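Local atomic coordinates of MaoC family protein (Mycobacterium tuberculosis H37Rv, PDB entry 3KHP), a protein that probably catalyses the reversible dehydration of (3R)-hydroxyacyl thioesters, as a MaoC-type enzyme of the hydratase 2 family. Residues A110-A115 / S151-T156; P186-D191 / V243-G248; D207-P210 / W216-T219; D58-T63 / H67-Q72. One frame throughout, in Å; residues are numbered along the deposited sequence.

How the interactions relate
Along the chain the order is interaction 4, interaction 1, and then interaction 2 with interaction 3 nested inside the loop it closes. Interactions 4 and 1 belong to the N-terminal hydratase 2 half and touch where Ala114 CB meets Gln71 OE1 at 3.2 Å. Interactions 2 and 3 belong to the MaoC half. Interactions 1 and 2, with centres 23 Å apart, both reach the antiparallel sheet shared by the two halves. The halves also meet where Val243 CG1 packs 4.0 Å from Phe61 CZ, joining interactions 2 and 4. Interactions 3 and 4, 32 Å apart between centres, both reach the second subunit, so loops from each half contribute to the dimer.

Interaction 1: A110-A115 / S151-T156; sequences APLPAA and SLVAET
Ala110 and Val153 mark the closest backbone approach of 110-115 and 151-156, their CA atoms 5.4 Å apart. No hydrogen bond spans the two segments: Ala110 N stands 3.6 Å from Val153 O, and the backbone of Val153 pairs instead with His109, one residue earlier. The evidence is of two chains parting, with regular strand pairing ending as 103-108 runs out into its loop. Val153 itself is irregular. With phi -99° and psi -52° it departs from extended geometry, and Val153 and Ala154 together face the single residue Gly144 on the other flank, which defines a classic beta bulge. Among side chains the contact comes down to one apolar meeting, Leu112 CD2 against Val153 CG1 at 3.8 Å, the two branches crossing at a slant. CG1 of Val153 lies opposite the backbone N (chi1 168°), and this is the methyl that reaches the leucine. Leu112 is buried, packing also on Val73 and on Cys81 of helix 78-81, whereas Ala110 is only partly covered. Farther along the loop, Pro113 O accepts a hydrogen bond from Trp40 NE1 and Ala114 O one from Thr45 OG1. A loop leaving an inner strand beside a bulged antiparallel neighbour, 152-162, is how this contact is built, and the surrounding sheet is that of the N-terminal hot-dog unit of a hydratase 2 fold.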
loop_
_atom_site.group_PDB
_atom_site.type_symbol
_atom_site.label_atom_id
_atom_site.label_comp_id
_atom_site.label_asym_id
_atom_site.label_seq_id
_atom_site.Cartn_x
_atom_site.Cartn_y
_atom_site.Cartn_z
ATOM N N ALA A 110 -12.580 20.368 -8.200
ATOM C CA ALA A 110 -11.486 20.286 -9.148
ATOM C C ALA A 110 -10.881 18.878 -9.066
ATOM O O ALA A 110 -11.142 18.127 -8.132
ATOM C CB ALA A 110 -10.424 21.356 -8.834
ATOM N N PRO A 111 -10.084 18.506 -10.055
ATOM C CA PRO A 111 -9.362 17.239 -9.911
ATOM C C PRO A 111 -8.370 17.314 -8.761
ATOM O O PRO A 111 -7.839 18.376 -8.488
ATOM C CB PRO A 111 -8.606 17.096 -11.241
ATOM C CG PRO A 111 -9.240 18.131 -12.203
ATOM C CD PRO A 111 -9.797 19.208 -11.325
ATOM N N LEU A 112 -8.101 16.193 -8.110
ATOM C CA LEU A 112 -7.106 16.195 -7.064
ATOM C C LEU A 112 -5.831 15.929 -7.821
ATOM O O LEU A 112 -5.816 15.040 -8.669
ATOM C CB LEU A 112 -7.386 15.127 -6.002
ATOM C CG LEU A 112 -8.646 15.264 -5.135
ATOM C CD1 LEU A 112 -9.006 13.948 -4.465
ATOM C CD2 LEU A 112 -8.382 16.335 -4.070
ATOM N N PRO A 113 -4.773 16.717 -7.565
ATOM C CA PRO A 113 -3.511 16.449 -8.239
ATOM C C PRO A 113 -2.756 15.281 -7.598
ATOM O O PRO A 113 -2.921 14.994 -6.369
ATOM C CB PRO A 113 -2.734 17.757 -8.027
ATOM C CG PRO A 113 -3.213 18.230 -6.651
ATOM C CD PRO A 113 -4.653 17.811 -6.582
ATOM N N ALA A 114 -1.937 14.621 -8.406
ATOM C CA ALA A 114 -1.181 13.452 -7.972
ATOM C C ALA A 114 -0.371 13.740 -6.729
ATOM O O ALA A 114 -0.188 12.857 -5.897
ATOM C CB ALA A 114 -0.235 12.923 -9.127
ATOM N N ALA A 115 0.174 14.948 -6.677
ATOM C CA ALA A 115 0.924 15.488 -5.552
ATOM C C ALA A 115 0.354 16.871 -5.253
ATOM O O ALA A 115 0.085 17.634 -6.185
ATOM C CB ALA A 115 2.396 15.640 -5.891
ATOM N N SER A 151 -9.049 28.635 -2.969
ATOM C CA SER A 151 -10.159 28.083 -3.721
ATOM C C SER A 151 -10.581 26.647 -3.297
ATOM O O SER A 151 -9.752 25.797 -2.969
ATOM C CB SER A 151 -9.806 28.091 -5.216
ATOM O OG SER A 151 -10.843 27.492 -5.973
ATOM N N LEU A 152 -11.868 26.366 -3.358
ATOM C CA LEU A 152 -12.403 25.157 -2.725
ATOM C C LEU A 152 -12.163 23.951 -3.650
ATOM O O LEU A 152 -12.609 23.942 -4.790
ATOM C CB LEU A 152 -13.886 25.342 -2.389
ATOM C CG LEU A 152 -14.607 24.116 -1.830
ATOM C CD1 LEU A 152 -14.160 23.756 -0.418
ATOM C CD2 LEU A 152 -16.063 24.320 -1.880
ATOM N N VAL A 153 -11.442 22.951 -3.162
ATOM C CA VAL A 153 -11.118 21.782 -3.968
ATOM C C VAL A 153 -12.030 20.604 -3.680
ATOM O O VAL A 153 -12.624 20.058 -4.592
ATOM C CB VAL A 153 -9.658 21.384 -3.743
ATOM C CG1 VAL A 153 -9.393 20.023 -4.322
ATOM C CG2 VAL A 153 -8.741 22.461 -4.342
ATOM N N ALA A 154 -12.160 20.243 -2.401
ATOM C CA ALA A 154 -12.974 19.083 -1.959
ATOM C C ALA A 154 -13.836 19.346 -0.695
ATOM O O ALA A 154 -13.497 20.156 0.170
ATOM C CB ALA A 154 -12.072 17.886 -1.710
ATOM N N GLU A 155 -14.952 18.635 -0.608
ATOM C CA GLU A 155 -15.774 18.627 0.581
ATOM C C GLU A 155 -16.034 17.173 0.993
ATOM O O GLU A 155 -16.164 16.289 0.147
ATOM C CB GLU A 155 -17.137 19.306 0.349
ATOM C CG GLU A 155 -17.101 20.754 -0.095
ATOM C CD GLU A 155 -18.509 21.331 -0.359
ATOM O OE1 GLU A 155 -18.959 21.285 -1.540
ATOM O OE2 GLU A 155 -19.150 21.814 0.623
ATOM N N THR A 156 -16.155 16.935 2.294
ATOM C CA THR A 156 -16.495 15.608 2.743
ATOM C C THR A 156 -17.587 15.660 3.791
ATOM O O THR A 156 -17.709 16.628 4.545
ATOM C CB THR A 156 -15.252 14.876 3.280
ATOM O OG1 THR A 156 -14.617 15.659 4.298
ATOM C CG2 THR A 156 -14.251 14.665 2.174
#

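Interaction 2: P186-D191 / V243-G248; sequences PDARID and VAELGG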
loop_
_atom_site.group_PDB
_atom_site.type_symbol
_atom_site.label_atom_id
_atom_site.label_comp_id
_atom_site.label_asym_id
_atom_site.label_seq_id
_atom_site.Cartn_x
_atom_site.Cartn_y
_atom_site.Cartn_z
ATOM N N PRO A 186 -30.888 -2.976 -12.790
ATOM C CA PRO A 186 -29.824 -1.982 -12.912
ATOM C C PRO A 186 -29.348 -1.811 -14.365
ATOM O O PRO A 186 -29.337 -2.749 -15.134
ATOM C CB PRO A 186 -28.700 -2.542 -12.039
ATOM C CG PRO A 186 -29.081 -3.937 -11.698
ATOM C CD PRO A 186 -30.539 -4.097 -11.896
ATOM N N ASP A 187 -28.968 -0.594 -14.707
ATOM C CA ASP A 187 -28.389 -0.303 -15.994
ATOM C C ASP A 187 -27.005 -0.953 -16.138
ATOM O O ASP A 187 -26.572 -1.262 -17.245
ATOM C CB ASP A 187 -28.295 1.228 -16.161
ATOM C CG ASP A 187 -29.670 1.901 -16.162
ATOM O OD1 ASP A 187 -30.614 1.294 -16.688
ATOM O OD2 ASP A 187 -29.822 3.022 -15.638
ATOM N N ALA A 188 -26.309 -1.166 -15.028
ATOM C CA ALA A 188 -24.956 -1.725 -15.097
ATOM C C ALA A 188 -24.580 -2.386 -13.779
ATOM O O ALA A 188 -24.983 -1.935 -12.691
ATOM C CB ALA A 188 -23.949 -0.646 -15.485
ATOM N N ARG A 189 -23.889 -3.512 -13.907
ATOM C CA ARG A 189 -23.336 -4.232 -12.781
ATOM C C ARG A 189 -21.831 -4.377 -13.004
ATOM O O ARG A 189 -21.408 -5.055 -13.935
ATOM C CB ARG A 189 -24.001 -5.600 -12.644
ATOM C CG ARG A 189 -23.687 -6.305 -11.329
ATOM C CD ARG A 189 -24.310 -7.697 -11.267
ATOM N NE ARG A 189 -25.736 -7.638 -10.967
ATOM C CZ ARG A 189 -26.246 -7.692 -9.740
ATOM N NH1 ARG A 189 -25.442 -7.815 -8.676
ATOM N NH2 ARG A 189 -27.561 -7.621 -9.577
ATOM N N ILE A 190 -21.045 -3.721 -12.144
ATOM C CA ILE A 190 -19.601 -3.753 -12.229
ATOM C C ILE A 190 -19.052 -4.522 -11.043
ATOM O O ILE A 190 -19.142 -4.066 -9.920
ATOM C CB ILE A 190 -19.019 -2.363 -12.257
ATOM C CG1 ILE A 190 -19.816 -1.489 -13.211
ATOM C CG2 ILE A 190 -17.498 -2.406 -12.614
ATOM C CD1 ILE A 190 -19.839 -1.987 -14.624
ATOM N N ASP A 191 -18.534 -5.717 -11.316
ATOM C CA ASP A 191 -17.846 -6.523 -10.333
ATOM C C ASP A 191 -16.401 -6.106 -10.168
ATOM O O ASP A 191 -15.675 -5.923 -11.146
ATOM C CB ASP A 191 -17.882 -7.990 -10.729
ATOM C CG ASP A 191 -19.248 -8.600 -10.559
ATOM O OD1 ASP A 191 -20.105 -7.941 -9.960
ATOM O OD2 ASP A 191 -19.473 -9.733 -11.031
ATOM N N VAL A 243 -16.301 5.497 -11.574
ATOM C CA VAL A 243 -15.420 6.158 -12.486
ATOM C C VAL A 243 -15.389 5.481 -13.859
ATOM O O VAL A 243 -15.432 6.167 -14.883
ATOM C CB VAL A 243 -14.027 6.202 -11.927
ATOM C CG1 VAL A 243 -12.979 6.555 -13.035
ATOM C CG2 VAL A 243 -13.994 7.198 -10.800
ATOM N N ALA A 244 -15.351 4.150 -13.878
ATOM C CA ALA A 244 -15.348 3.409 -15.127
ATOM C C ALA A 244 -16.688 3.531 -15.874
ATOM O O ALA A 244 -16.725 3.901 -17.053
ATOM C CB ALA A 244 -14.990 1.916 -14.889
ATOM N N GLU A 245 -17.768 3.193 -15.198
ATOM C CA GLU A 245 -19.057 3.055 -15.861
ATOM C C GLU A 245 -19.707 4.385 -16.265
ATOM O O GLU A 245 -20.268 4.464 -17.339
ATOM C CB GLU A 245 -20.042 2.323 -14.962
ATOM C CG GLU A 245 -21.486 2.367 -15.502
ATOM C CD GLU A 245 -21.623 1.694 -16.870
ATOM O OE1 GLU A 245 -20.775 0.860 -17.206
ATOM O OE2 GLU A 245 -22.584 1.976 -17.597
ATOM N N LEU A 246 -19.674 5.369 -15.359
ATOM C CA LEU A 246 -20.338 6.672 -15.504
ATOM C C LEU A 246 -19.386 7.777 -15.868
ATOM O O LEU A 246 -19.777 8.731 -16.506
ATOM C CB LEU A 246 -21.001 7.101 -14.172
ATOM C CG LEU A 246 -22.089 6.190 -13.579
ATOM C CD1 LEU A 246 -22.510 6.657 -12.166
ATOM C CD2 LEU A 246 -23.289 6.090 -14.550
ATOM N N GLY A 247 -18.139 7.683 -15.424
ATOM C CA GLY A 247 -17.178 8.733 -15.712
ATOM C C GLY A 247 -16.299 8.479 -16.936
ATOM O O GLY A 247 -15.427 9.261 -17.244
ATOM N N GLY A 248 -16.503 7.349 -17.585
ATOM C CA GLY A 248 -15.786 7.037 -18.795
ATOM C C GLY A 248 -14.334 6.802 -18.498
ATOM O O GLY A 248 -13.488 7.017 -19.354
#
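Ala188 CB rests on the carboxylate of Glu245, and that touch is the heart of the contact. The methyl carbon is 3.6 Å from Glu245 CD and 3.6 Å from Glu245 OE2, with Glu245 OE1 hardly farther at 3.9 Å; such even spacing places it over the flat face of the group, not at its edge. Ile190 approaches from the next inward-pointing position of the strand, and its CD1 comes to 4.0 Å from Glu245 OE1. No hydrogen bond joins the segments, so these are purely van der Waals approaches. The glutamate gets there by leaving the helix with CG opposite its backbone N (chi1 170°) and then bending at chi2 (61°), which turns a face of the carboxylate to the strand, its two oxygens lined up roughly along the strand direction. Its charge is answered outside the two segments: OE2 forms a salt bridge with Arg277 on strand 271-279, which would hold the group in this pose. The same arginine offers its backbone N to Asp187 OD2, while Asp187 OD1 pairs with Arg184. Asp187 and Ala188 both face Ile275, a classic beta bulge at the start of the strand. The whole lies at the surface, where outermost strand 188-192, paired antiparallel with 271-279, meets the C-terminal end of helix 231-245; beside it Leu246 extends the packing from just beyond that helix onto Val306 and Tyr308 of strand 298-308.

Interaction 3: D207-P210 / W216-T219; sequences DRNP and WFAT
Phe217 reaches from helix 215-220 onto Pro210, and its atoms can be traced outward. CB, the first, lies 4.1 Å from Pro210 CB. Next comes CG, which with the benzyl bond swung opposite the backbone N (chi1 -176°) sits 3.9 Å from Pro210 CG. At the ortho positions the ring spans the proline: CD1 meets Pro210 CG on one flank, while CD2 comes to 3.8 Å from the carbonyl carbon of Pro210. Taken together, Pro210 CG lies over the middle of one ring face, 3.9 Å from the centroid and 11° off the normal, which is the geometry of a CH-pi contact. The proline belongs to the sequence Gly-Asp-Arg-Asn-Pro-Leu-His, which matches the hydratase 2 signature; in relatives this loop carries the active-site Asp and His, consistent here with Asp207 and His212 lying against each other. Asp207 OD1 also takes the N-H of Asn209 at 3.0 Å, closing an Asx turn that shapes the chain leading into Pro210. Farther out on the ring, Phe217 CE2 passes 4.2 Å from Asn209 OD1, an oblique approach with amide and ring planes 77° apart; that oxygen accepts its hydrogen bond from Leu211 N. Nearby, Arg208 forms salt bridges with Asp42 and Glu64 of the second subunit, and Trp216 stacks on His67 of that same neighbouring chain.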
loop_
_atom_site.group_PDB
_atom_site.type_symbol
_atom_site.label_atom_id
_atom_site.label_comp_id
_atom_site.label_asym_id
_atom_site.label_seq_id
_atom_site.Cartn_x
_atom_site.Cartn_y
_atom_site.Cartn_z
ATOM N N ASP A 207 -5.157 4.390 7.942
ATOM C CA ASP A 207 -5.999 3.775 8.977
ATOM C C ASP A 207 -5.453 2.421 9.429
ATOM O O ASP A 207 -5.755 1.352 8.871
ATOM C CB ASP A 207 -7.456 3.679 8.543
ATOM C CG ASP A 207 -8.343 3.104 9.612
ATOM O OD1 ASP A 207 -7.820 2.691 10.639
ATOM O OD2 ASP A 207 -9.576 3.002 9.427
ATOM N N ARG A 208 -4.658 2.494 10.486
ATOM C CA ARG A 208 -3.916 1.330 11.048
ATOM C C ARG A 208 -4.717 0.512 12.051
ATOM O O ARG A 208 -4.179 -0.400 12.688
ATOM C CB ARG A 208 -2.628 1.825 11.747
ATOM C CG ARG A 208 -1.713 2.684 10.880
ATOM C CD ARG A 208 -1.121 1.896 9.678
ATOM N NE ARG A 208 -0.019 2.627 9.067
ATOM C CZ ARG A 208 1.209 2.691 9.565
ATOM N NH1 ARG A 208 1.520 2.054 10.688
ATOM N NH2 ARG A 208 2.132 3.404 8.949
ATOM N N ASN A 209 -5.995 0.829 12.192
ATOM C CA ASN A 209 -6.833 0.180 13.188
ATOM C C ASN A 209 -6.777 -1.335 13.023
ATOM O O ASN A 209 -7.017 -1.839 11.965
ATOM C CB ASN A 209 -8.277 0.671 13.105
ATOM C CG ASN A 209 -9.161 0.106 14.258
ATOM O OD1 ASN A 209 -9.274 -1.114 14.423
ATOM N ND2 ASN A 209 -9.712 1.000 15.097
ATOM N N PRO A 210 -6.463 -2.070 14.086
ATOM C CA PRO A 210 -6.188 -3.495 13.893
ATOM C C PRO A 210 -7.412 -4.354 13.649
ATOM O O PRO A 210 -7.294 -5.534 13.342
ATOM C CB PRO A 210 -5.505 -3.904 15.185
ATOM C CG PRO A 210 -5.911 -2.883 16.166
ATOM C CD PRO A 210 -6.018 -1.608 15.405
ATOM N N TRP A 216 -6.358 -11.611 15.785
ATOM C CA TRP A 216 -6.558 -11.667 17.230
ATOM C C TRP A 216 -7.569 -10.603 17.626
ATOM O O TRP A 216 -8.617 -10.915 18.204
ATOM C CB TRP A 216 -5.258 -11.434 17.974
ATOM C CG TRP A 216 -5.375 -11.673 19.399
ATOM C CD1 TRP A 216 -5.184 -12.867 20.046
ATOM C CD2 TRP A 216 -5.704 -10.722 20.400
ATOM N NE1 TRP A 216 -5.364 -12.706 21.378
ATOM C CE2 TRP A 216 -5.687 -11.402 21.637
ATOM C CE3 TRP A 216 -6.008 -9.367 20.379
ATOM C CZ2 TRP A 216 -5.977 -10.770 22.851
ATOM C CZ3 TRP A 216 -6.306 -8.725 21.587
ATOM C CH2 TRP A 216 -6.297 -9.439 22.809
ATOM N N PHE A 217 -7.259 -9.363 17.252
ATOM C CA PHE A 217 -8.065 -8.243 17.619
ATOM C C PHE A 217 -9.451 -8.318 17.011
ATOM O O PHE A 217 -10.446 -8.027 17.675
ATOM C CB PHE A 217 -7.417 -6.961 17.159
ATOM C CG PHE A 217 -8.149 -5.756 17.592
ATOM C CD1 PHE A 217 -7.828 -5.116 18.796
ATOM C CD2 PHE A 217 -9.189 -5.261 16.827
ATOM C CE1 PHE A 217 -8.584 -3.976 19.212
ATOM C CE2 PHE A 217 -9.927 -4.160 17.237
ATOM C CZ PHE A 217 -9.626 -3.528 18.431
ATOM N N ALA A 218 -9.503 -8.671 15.733
ATOM C CA ALA A 218 -10.730 -8.688 14.986
ATOM C C ALA A 218 -11.698 -9.593 15.702
ATOM O O ALA A 218 -12.872 -9.278 15.805
ATOM C CB ALA A 218 -10.500 -9.189 13.536
ATOM N N THR A 219 -11.211 -10.726 16.179
ATOM C CA THR A 219 -12.094 -11.671 16.874
ATOM C C THR A 219 -12.281 -11.403 18.408
ATOM O O THR A 219 -13.397 -11.438 18.905
ATOM C CB THR A 219 -11.691 -13.113 16.650
ATOM O OG1 THR A 219 -12.648 -13.948 17.325
ATOM C CG2 THR A 219 -10.353 -13.416 17.192
#

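Interaction 4: D58-T63 / H67-Q72; sequences DLAFTT and HGIDQQ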
loop_
_atom_site.group_PDB
_atom_site.type_symbol
_atom_site.label_atom_id
_atom_site.label_comp_id
_atom_site.label_asym_id
_atom_site.label_seq_id
_atom_site.Cartn_x
_atom_site.Cartn_y
_atom_site.Cartn_z
ATOM N N ASP A 58 -5.464 -0.467 -15.078
ATOM C CA ASP A 58 -5.795 0.953 -15.161
ATOM C C ASP A 58 -4.621 1.769 -14.731
ATOM O O ASP A 58 -4.624 2.390 -13.669
ATOM C CB ASP A 58 -7.076 1.308 -14.325
ATOM C CG ASP A 58 -6.941 0.965 -12.828
ATOM O OD1 ASP A 58 -7.899 1.259 -12.029
ATOM O OD2 ASP A 58 -5.874 0.403 -12.459
ATOM N N LEU A 59 -3.672 1.867 -15.627
ATOM C CA LEU A 59 -2.370 2.428 -15.363
ATOM C C LEU A 59 -2.352 3.906 -15.107
ATOM O O LEU A 59 -1.381 4.452 -14.603
ATOM C CB LEU A 59 -1.446 2.130 -16.545
ATOM C CG LEU A 59 -1.149 0.649 -16.786
ATOM C CD1 LEU A 59 -0.404 0.490 -18.110
ATOM C CD2 LEU A 59 -0.374 0.086 -15.598
ATOM N N ALA A 60 -3.405 4.559 -15.482
ATOM C CA ALA A 60 -3.635 5.962 -15.146
ATOM C C ALA A 60 -3.745 6.192 -13.650
ATOM O O ALA A 60 -3.402 7.243 -13.170
ATOM C CB ALA A 60 -4.929 6.398 -15.849
ATOM N N PHE A 61 -4.203 5.197 -12.901
ATOM C CA PHE A 61 -4.323 5.298 -11.431
ATOM C C PHE A 61 -3.156 4.672 -10.692
ATOM O O PHE A 61 -2.855 5.107 -9.573
ATOM C CB PHE A 61 -5.646 4.684 -10.981
ATOM C CG PHE A 61 -6.823 5.354 -11.607
ATOM C CD1 PHE A 61 -7.122 6.673 -11.318
ATOM C CD2 PHE A 61 -7.597 4.712 -12.511
ATOM C CE1 PHE A 61 -8.203 7.322 -11.927
ATOM C CE2 PHE A 61 -8.667 5.350 -13.115
ATOM C CZ PHE A 61 -8.956 6.656 -12.837
ATOM N N THR A 62 -2.459 3.711 -11.324
ATOM C CA THR A 62 -1.347 3.008 -10.652
ATOM C C THR A 62 0.082 3.338 -11.144
ATOM O O THR A 62 1.069 2.794 -10.636
ATOM C CB THR A 62 -1.599 1.534 -10.745
ATOM O OG1 THR A 62 -1.842 1.181 -12.122
ATOM C CG2 THR A 62 -2.851 1.202 -9.926
ATOM N N THR A 63 0.195 4.241 -12.112
ATOM C CA THR A 63 1.487 4.687 -12.589
ATOM C C THR A 63 1.476 6.170 -12.950
ATOM O O THR A 63 0.446 6.724 -13.388
ATOM C CB THR A 63 1.967 3.903 -13.847
ATOM O OG1 THR A 63 1.101 4.190 -14.977
ATOM C CG2 THR A 63 2.051 2.389 -13.567
ATOM N N HIS A 67 3.786 5.508 -20.750
ATOM C CA HIS A 67 3.806 6.203 -22.031
ATOM C C HIS A 67 2.384 6.607 -22.401
ATOM O O HIS A 67 1.485 5.760 -22.451
ATOM C CB HIS A 67 4.415 5.304 -23.121
ATOM C CG HIS A 67 4.338 5.897 -24.492
ATOM N ND1 HIS A 67 3.370 5.532 -25.406
ATOM C CD2 HIS A 67 5.043 6.897 -25.064
ATOM C CE1 HIS A 67 3.500 6.265 -26.495
ATOM N NE2 HIS A 67 4.497 7.111 -26.308
ATOM N N GLY A 68 2.173 7.909 -22.588
ATOM C CA GLY A 68 0.856 8.442 -22.999
ATOM C C GLY A 68 -0.269 8.457 -21.962
ATOM O O GLY A 68 -1.449 8.392 -22.294
ATOM N N ILE A 69 0.092 8.500 -20.696
ATOM C CA ILE A 69 -0.893 8.373 -19.632
ATOM C C ILE A 69 -0.444 9.260 -18.487
ATOM O O ILE A 69 0.570 9.026 -17.858
ATOM C CB ILE A 69 -1.012 6.925 -19.161
ATOM C CG1 ILE A 69 -1.283 5.970 -20.343
ATOM C CG2 ILE A 69 -2.120 6.806 -18.119
ATOM C CD1 ILE A 69 -1.223 4.455 -20.006
ATOM N N ASP A 70 -1.200 10.322 -18.278
ATOM C CA ASP A 70 -1.015 11.205 -17.110
ATOM C C ASP A 70 -1.671 10.529 -15.932
ATOM O O ASP A 70 -2.759 10.015 -16.077
ATOM C CB ASP A 70 -1.702 12.546 -17.344
ATOM C CG ASP A 70 -1.035 13.340 -18.404
ATOM O OD1 ASP A 70 0.206 13.454 -18.324
ATOM O OD2 ASP A 70 -1.746 13.837 -19.313
ATOM N N GLN A 71 -1.030 10.565 -14.773
ATOM C CA GLN A 71 -1.676 10.045 -13.574
ATOM C C GLN A 71 -2.973 10.798 -13.306
ATOM O O GLN A 71 -3.007 12.029 -13.368
ATOM C CB GLN A 71 -0.762 10.157 -12.348
ATOM C CG GLN A 71 -1.278 9.315 -11.183
ATOM C CD GLN A 71 -0.492 9.540 -9.966
ATOM O OE1 GLN A 71 0.660 9.968 -10.042
ATOM N NE2 GLN A 71 -1.081 9.247 -8.809
ATOM N N GLN A 72 -4.032 10.047 -13.058
ATOM C CA GLN A 72 -5.255 10.542 -12.449
ATOM C C GLN A 72 -5.370 10.042 -10.972
ATOM O O GLN A 72 -4.844 8.985 -10.618
ATOM C CB GLN A 72 -6.463 10.015 -13.220
ATOM C CG GLN A 72 -6.525 10.465 -14.654
ATOM C CD GLN A 72 -7.808 10.058 -15.326
ATOM O OE1 GLN A 72 -8.884 10.438 -14.888
ATOM N NE2 GLN A 72 -7.701 9.283 -16.406
HETATM O O HOH W 1 -3.559 7.681 -8.703
HETATM O O HOH W 2 1.417 7.136 -16.127
#
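Ala60 is where segment 67-72 presses hardest on the short helix 59-62. Its carbonyl oxygen accepts the N-H of Gln72 at 2.9 Å, with an angle of 156° at the hydrogen and the donor tilted out of the carbonyl plane. A second approach to Ala60 O comes from Gln71 CA, a CA-H...O contact of 3.3 Å. Alongside, the Ile69 methyl CG2 packs 3.6 Å from Ala60 CB, while Ile69 CD1 lies 4.2 Å from Leu59 CB. Phe61 begins by pointing off the other segment, yet with CG opposite its carbonyl carbon (chi1 -59°) the ring swings back, bringing CE1 to 3.5 Å from Gln72 CB. Beyond that, the extended Gln72 side chain delivers OE1 to Ala251 N.

The remainder is looser and partly bridged by solvent. Between Thr63 and Ile69 the link is a water that donates to Ile69 O at 2.7 Å and to Thr63 OG1. Another water accepts from Gln71 NE2 at 2.9 Å and lies close to both Phe61 O and Gln72 O. Asp70 faces away from the helix, and His67 stands clear of it, its backbone N hydrogen-bonded to Asp214 OD2 of the second subunit.

Phe61 also packs on Ala49 of helix 42-51 and on Val243 of helix 231-245, and Thr63 on Leu200 of the second subunit. The motif is a single-turn helix doubled back on by its own following loop, wedged between the two halves of a hydratase 2 fold and bordering the dimer interface.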